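PDB 6AHX: putative cytosolic protein from Geobacillus zalihae, which probably acts as a copper-sensing transcriptional repressor of the CsoR family, releasing its operator DNA when it binds copper. Local coordinates for residues Arg34-Met39 / Leu51-Val56; Asn24-Ile29 / Asp61-Val66. All coordinates share one frame; numbering follows the deposited sequence.

Interaction 1. Residues Arg34-Met39 / Leu51-Val56; sequences RAIKEM and LQIAAV
I36 reaches from helix 20-41 onto the backbone and side chains of helix 46-70, and apolar packing of this one residue makes up most of the contact. Its CD1 lies 3.5 Å from the carbonyl carbon of Q52, close against the main chain, while CG1 and CD1 both rest on Q52 CB. I36 CD1 also meets V56 CG2 tip to tip, at 3.5 Å. In I36, CG1 lies beside the backbone N (chi1 -60°), which leaves CG2 anti to that N; I36 CG2 touches I53 CG1 at 4.1 Å, the two side chains crossing at about a right angle.

A thioether contact adds to this one turn further along: M39 SD sits 4.0 Å from Q52 CG. The Q52 chain folds at chi2 (-54°), so CD does not continue the extended run from CA through CG, and its amide end leads away from helix 20-41. I49 extends the cover over I36 and M39, and L60 of the second subunit packs on I53 and V56.

No hydrogen bond joins the two segments. The axes of 34-39 and 51-56 pass 10.3 Å apart, nearly antiparallel, and are held here by shape and the burial of hydrocarbon, to which Q52 contributes its aliphatic CB and CG.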
loop_
_atom_site.group_PDB
_atom_site.type_symbol
_atom_site.label_atom_id
_atom_site.label_comp_id
_atom_site.label_asym_id
_atom_site.label_seq_id
_atom_site.Cartn_x
_atom_site.Cartn_y
_atom_site.Cartn_z
ATOM N N ARG A 34 -5.792 -1.345 -5.750
ATOM C CA ARG A 34 -6.619 -2.017 -6.731
ATOM C C ARG A 34 -6.510 -1.360 -8.083
ATOM O O ARG A 34 -6.453 -2.038 -9.114
ATOM C CB ARG A 34 -8.078 -2.040 -6.305
ATOM C CG ARG A 34 -8.992 -2.694 -7.353
ATOM C CD ARG A 34 -10.344 -3.225 -6.816
ATOM N NE ARG A 34 -11.007 -2.308 -5.864
ATOM C CZ ARG A 34 -11.039 -2.406 -4.504
ATOM N NH1 ARG A 34 -11.694 -1.462 -3.796
ATOM N NH2 ARG A 34 -10.445 -3.425 -3.812
ATOM N N ALA A 35 -6.462 -0.029 -8.090
ATOM C CA ALA A 35 -6.397 0.716 -9.346
ATOM C C ALA A 35 -5.075 0.582 -9.997
ATOM O O ALA A 35 -4.999 0.406 -11.220
ATOM C CB ALA A 35 -6.718 2.190 -9.104
ATOM N N ILE A 36 -4.036 0.615 -9.164
ATOM C CA ILE A 36 -2.655 0.436 -9.607
ATOM C C ILE A 36 -2.461 -0.935 -10.219
ATOM O O ILE A 36 -1.831 -1.072 -11.264
ATOM C CB ILE A 36 -1.606 0.687 -8.485
ATOM C CG1 ILE A 36 -1.690 2.131 -7.913
ATOM C CG2 ILE A 36 -0.191 0.414 -9.029
ATOM C CD1 ILE A 36 -0.781 2.385 -6.735
ATOM N N LYS A 37 -3.017 -1.935 -9.554
ATOM C CA LYS A 37 -3.103 -3.295 -10.123
ATOM C C LYS A 37 -3.762 -3.308 -11.551
ATOM O O LYS A 37 -3.276 -3.981 -12.482
ATOM C CB LYS A 37 -3.869 -4.190 -9.141
ATOM C CG LYS A 37 -4.064 -5.629 -9.612
ATOM C CD LYS A 37 -5.070 -6.352 -8.774
ATOM C CE LYS A 37 -6.444 -5.835 -9.143
ATOM N NZ LYS A 37 -7.448 -6.478 -8.244
ATOM N N GLU A 38 -4.833 -2.529 -11.701
ATOM C CA GLU A 38 -5.534 -2.471 -12.936
ATOM C C GLU A 38 -4.755 -1.664 -13.918
ATOM O O GLU A 38 -4.777 -1.987 -15.070
ATOM C CB GLU A 38 -6.946 -1.944 -12.762
ATOM C CG GLU A 38 -7.876 -2.891 -12.022
ATOM C CD GLU A 38 -9.159 -2.214 -11.471
ATOM O OE1 GLU A 38 -9.982 -2.952 -10.854
ATOM O OE2 GLU A 38 -9.368 -0.956 -11.624
ATOM N N MET A 39 -4.044 -0.642 -13.495
ATOM C CA MET A 39 -3.157 0.048 -14.406
ATOM C C MET A 39 -2.124 -0.871 -15.010
ATOM O O MET A 39 -1.841 -0.807 -16.191
ATOM C CB MET A 39 -2.406 1.188 -13.680
ATOM C CG MET A 39 -3.277 2.395 -13.297
ATOM S SD MET A 39 -2.403 3.616 -12.275
ATOM C CE MET A 39 -1.402 4.366 -13.534
ATOM N N LEU A 51 4.512 6.571 -10.163
ATOM C CA LEU A 51 3.930 7.704 -9.459
ATOM C C LEU A 51 2.898 7.323 -8.426
ATOM O O LEU A 51 2.902 7.838 -7.329
ATOM C CB LEU A 51 3.259 8.676 -10.460
ATOM C CG LEU A 51 3.016 10.084 -9.952
ATOM C CD1 LEU A 51 4.332 10.863 -10.064
ATOM C CD2 LEU A 51 1.874 10.773 -10.696
ATOM N N GLN A 52 2.030 6.385 -8.788
ATOM C CA GLN A 52 0.938 5.981 -7.911
ATOM C C GLN A 52 1.444 5.095 -6.818
ATOM O O GLN A 52 0.994 5.261 -5.682
ATOM C CB GLN A 52 -0.193 5.324 -8.701
ATOM C CG GLN A 52 -0.833 6.259 -9.717
ATOM C CD GLN A 52 -1.327 7.580 -9.149
ATOM O OE1 GLN A 52 -1.603 7.724 -7.958
ATOM N NE2 GLN A 52 -1.343 8.582 -9.993
ATOM N N ILE A 53 2.468 4.281 -7.090
ATOM C CA ILE A 53 3.038 3.507 -6.016
ATOM C C ILE A 53 3.625 4.409 -4.941
ATOM O O ILE A 53 3.523 4.140 -3.725
ATOM C CB ILE A 53 4.076 2.500 -6.515
ATOM C CG1 ILE A 53 3.370 1.389 -7.335
ATOM C CG2 ILE A 53 4.785 1.803 -5.345
ATOM C CD1 ILE A 53 4.274 0.374 -8.024
ATOM N N ALA A 54 4.349 5.417 -5.387
ATOM C CA ALA A 54 4.939 6.338 -4.451
ATOM C C ALA A 54 3.858 7.068 -3.660
ATOM O O ALA A 54 4.005 7.274 -2.458
ATOM C CB ALA A 54 5.806 7.304 -5.152
ATOM N N ALA A 55 2.793 7.479 -4.314
ATOM C CA ALA A 55 1.670 8.088 -3.593
ATOM C C ALA A 55 1.071 7.163 -2.518
ATOM O O ALA A 55 0.851 7.574 -1.410
ATOM C CB ALA A 55 0.627 8.497 -4.575
ATOM N N VAL A 56 0.892 5.892 -2.824
ATOM C CA VAL A 56 0.426 4.945 -1.838
ATOM C C VAL A 56 1.395 4.769 -0.656
ATOM O O VAL A 56 0.963 4.698 0.488
ATOM C CB VAL A 56 0.111 3.573 -2.495
ATOM C CG1 VAL A 56 -0.223 2.535 -1.425
ATOM C CG2 VAL A 56 -1.063 3.676 -3.466
#

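Interaction 2. Residues Asn24-Ile29 / Asp61-Val66; sequences NRLARI and DSTAKV
The guanidinium of R25 meets helix 46-70 obliquely, with T63 OG1 and S62 CB as its neighbours across the contact. R25 NE approaches T63 OG1 to 3.5 Å. R25 NH2 comes to 3.8 Å from S62 CB; neither approach is a hydrogen bond. At the second flat group, R25 CA lies 3.8 Å above the plane of the R28 guanidinium, offset toward its rim, a contact within the helix.

The R25 chain bends at chi2 (-67°) and again at chi3, and its CB, CG and CD pass T63 OG1 before NE reaches it. That oxygen is anti to the carbonyl carbon of its own residue (chi1 -56°), and its hydrogen bond is made to A59 O, one turn back on the same helix. I29 CD1 adds an apolar neighbour 3.8 Å from T63 OG1, the two side chains sliding past each other in opposite directions. On its other branch, T63 CG2 meets L26 CD2 at 4.1 Å. An alanine in place of R25, lacking every atom beyond CB, would probably leave a gap beside T63 OG1 and S62 CB, where CG, CD, NE and NH2 now lie.

T63 thus carries most of the contact on helix 46-70, touched by R25, L26 and I29. Around it, I29 also packs on V56, A59 and L60, while L26 touches A40 of the second subunit. Segments 24-29 and 61-66 run antiparallel at 166°, axes 10.6 Å apart, as part of a helical hairpin whose L26 side joins the second subunit, consistent with the all-helical, helix-bundle fold of CsoR-type repressors.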
loop_
_atom_site.group_PDB
_atom_site.type_symbol
_atom_site.label_atom_id
_atom_site.label_comp_id
_atom_site.label_asym_id
_atom_site.label_seq_id
_atom_site.Cartn_x
_atom_site.Cartn_y
_atom_site.Cartn_z
ATOM N N ASN A 24 -11.189 4.473 7.196
ATOM C CA ASN A 24 -11.524 4.974 5.872
ATOM C C ASN A 24 -10.304 5.224 4.987
ATOM O O ASN A 24 -10.349 4.859 3.814
ATOM C CB ASN A 24 -12.376 6.255 5.965
ATOM C CG ASN A 24 -13.776 5.969 6.512
ATOM O OD1 ASN A 24 -14.200 4.787 6.690
ATOM N ND2 ASN A 24 -14.512 7.039 6.788
ATOM N N ARG A 25 -9.252 5.818 5.558
ATOM C CA ARG A 25 -7.996 5.998 4.828
ATOM C C ARG A 25 -7.473 4.634 4.333
ATOM O O ARG A 25 -7.129 4.483 3.152
ATOM C CB ARG A 25 -6.953 6.724 5.657
ATOM C CG ARG A 25 -6.353 7.907 4.889
ATOM C CD ARG A 25 -5.465 7.708 3.603
ATOM N NE ARG A 25 -4.329 8.645 3.865
ATOM C CZ ARG A 25 -3.757 9.577 3.069
ATOM N NH1 ARG A 25 -4.015 9.717 1.779
ATOM N NH2 ARG A 25 -2.805 10.359 3.586
ATOM N N LEU A 26 -7.502 3.643 5.224
ATOM C CA LEU A 26 -7.061 2.332 4.864
ATOM C C LEU A 26 -7.916 1.771 3.753
ATOM O O LEU A 26 -7.389 1.129 2.837
ATOM C CB LEU A 26 -7.011 1.388 6.085
ATOM C CG LEU A 26 -5.818 1.630 7.020
ATOM C CD1 LEU A 26 -6.038 0.883 8.341
ATOM C CD2 LEU A 26 -4.436 1.292 6.429
ATOM N N ALA A 27 -9.229 2.022 3.805
ATOM C CA ALA A 27 -10.132 1.642 2.678
ATOM C C ALA A 27 -9.848 2.319 1.332
ATOM O O ALA A 27 -9.885 1.665 0.283
ATOM C CB ALA A 27 -11.584 1.804 3.035
ATOM N N ARG A 28 -9.496 3.586 1.392
ATOM C CA ARG A 28 -9.053 4.356 0.223
ATOM C C ARG A 28 -7.733 3.856 -0.392
ATOM O O ARG A 28 -7.620 3.727 -1.616
ATOM C CB ARG A 28 -8.924 5.851 0.588
ATOM C CG ARG A 28 -10.244 6.586 0.332
ATOM C CD ARG A 28 -10.393 8.034 0.819
ATOM N NE ARG A 28 -9.202 8.802 1.250
ATOM C CZ ARG A 28 -8.976 9.288 2.504
ATOM N NH1 ARG A 28 -9.817 9.068 3.550
ATOM N NH2 ARG A 28 -7.864 10.023 2.740
ATOM N N ILE A 29 -6.764 3.593 0.481
ATOM C CA ILE A 29 -5.491 3.060 0.071
ATOM C C ILE A 29 -5.730 1.713 -0.563
ATOM O O ILE A 29 -5.142 1.393 -1.581
ATOM C CB ILE A 29 -4.500 2.938 1.237
ATOM C CG1 ILE A 29 -4.098 4.294 1.773
ATOM C CG2 ILE A 29 -3.228 2.237 0.746
ATOM C CD1 ILE A 29 -3.546 4.231 3.138
ATOM N N ASP A 61 2.486 5.791 5.045
ATOM C CA ASP A 61 3.312 6.505 5.987
ATOM C C ASP A 61 2.495 7.517 6.800
ATOM O O ASP A 61 2.572 7.512 7.995
ATOM C CB ASP A 61 4.469 7.163 5.262
ATOM C CG ASP A 61 5.404 7.904 6.218
ATOM O OD1 ASP A 61 6.074 7.273 7.006
ATOM O OD2 ASP A 61 5.428 9.140 6.240
ATOM N N SER A 62 1.627 8.301 6.193
ATOM C CA SER A 62 0.805 9.229 6.971
ATOM C C SER A 62 -0.188 8.590 7.887
ATOM O O SER A 62 -0.417 9.047 9.000
ATOM C CB SER A 62 0.050 10.153 6.047
ATOM O OG SER A 62 1.064 10.887 5.421
ATOM N N THR A 63 -0.816 7.562 7.383
ATOM C CA THR A 63 -1.694 6.770 8.171
ATOM C C THR A 63 -1.020 6.135 9.398
ATOM O O THR A 63 -1.613 6.142 10.426
ATOM C CB THR A 63 -2.378 5.699 7.281
ATOM O OG1 THR A 63 -3.017 6.384 6.218
ATOM C CG2 THR A 63 -3.389 4.922 8.067
ATOM N N ALA A 64 0.165 5.561 9.271
ATOM C CA ALA A 64 0.918 5.056 10.419
ATOM C C ALA A 64 1.235 6.137 11.502
ATOM O O ALA A 64 1.107 5.903 12.726
ATOM C CB ALA A 64 2.237 4.458 9.931
ATOM N N LYS A 65 1.631 7.316 11.010
ATOM C CA LYS A 65 1.823 8.501 11.853
ATOM C C LYS A 65 0.557 8.915 12.611
ATOM O O LYS A 65 0.614 9.157 13.775
ATOM C CB LYS A 65 2.314 9.644 11.028
ATOM C CG LYS A 65 3.730 9.454 10.539
ATOM C CD LYS A 65 4.071 10.700 9.721
ATOM C CE LYS A 65 5.389 10.661 8.946
ATOM N NZ LYS A 65 6.373 9.645 9.412
ATOM N N VAL A 66 -0.573 8.912 11.956
ATOM C CA VAL A 66 -1.838 9.239 12.600
ATOM C C VAL A 66 -2.170 8.221 13.695
ATOM O O VAL A 66 -2.654 8.588 14.785
ATOM C CB VAL A 66 -2.982 9.267 11.564
ATOM C CG1 VAL A 66 -4.377 9.291 12.185
ATOM C CG2 VAL A 66 -2.803 10.424 10.631
#

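How the interactions relate
Interactions 1 and 2 lie on the same pair of helices, 20-41 and 46-70, with their centres about 15 Å apart. Along the chain the order is 24-29, 34-39, 51-56, 61-66: the segments of interaction 1 fall between those of interaction 2, so interaction 1 is the nearer to the turn joining the helices, and interaction 2 lies toward their far ends. The two meet directly, V56 CG1 lying 3.7 Å from I29 CG2, which makes the packing continuous from one to the other. Residues at both contacts also touch the second subunit, so the intrachain helix pairing and the dimer interface share residues.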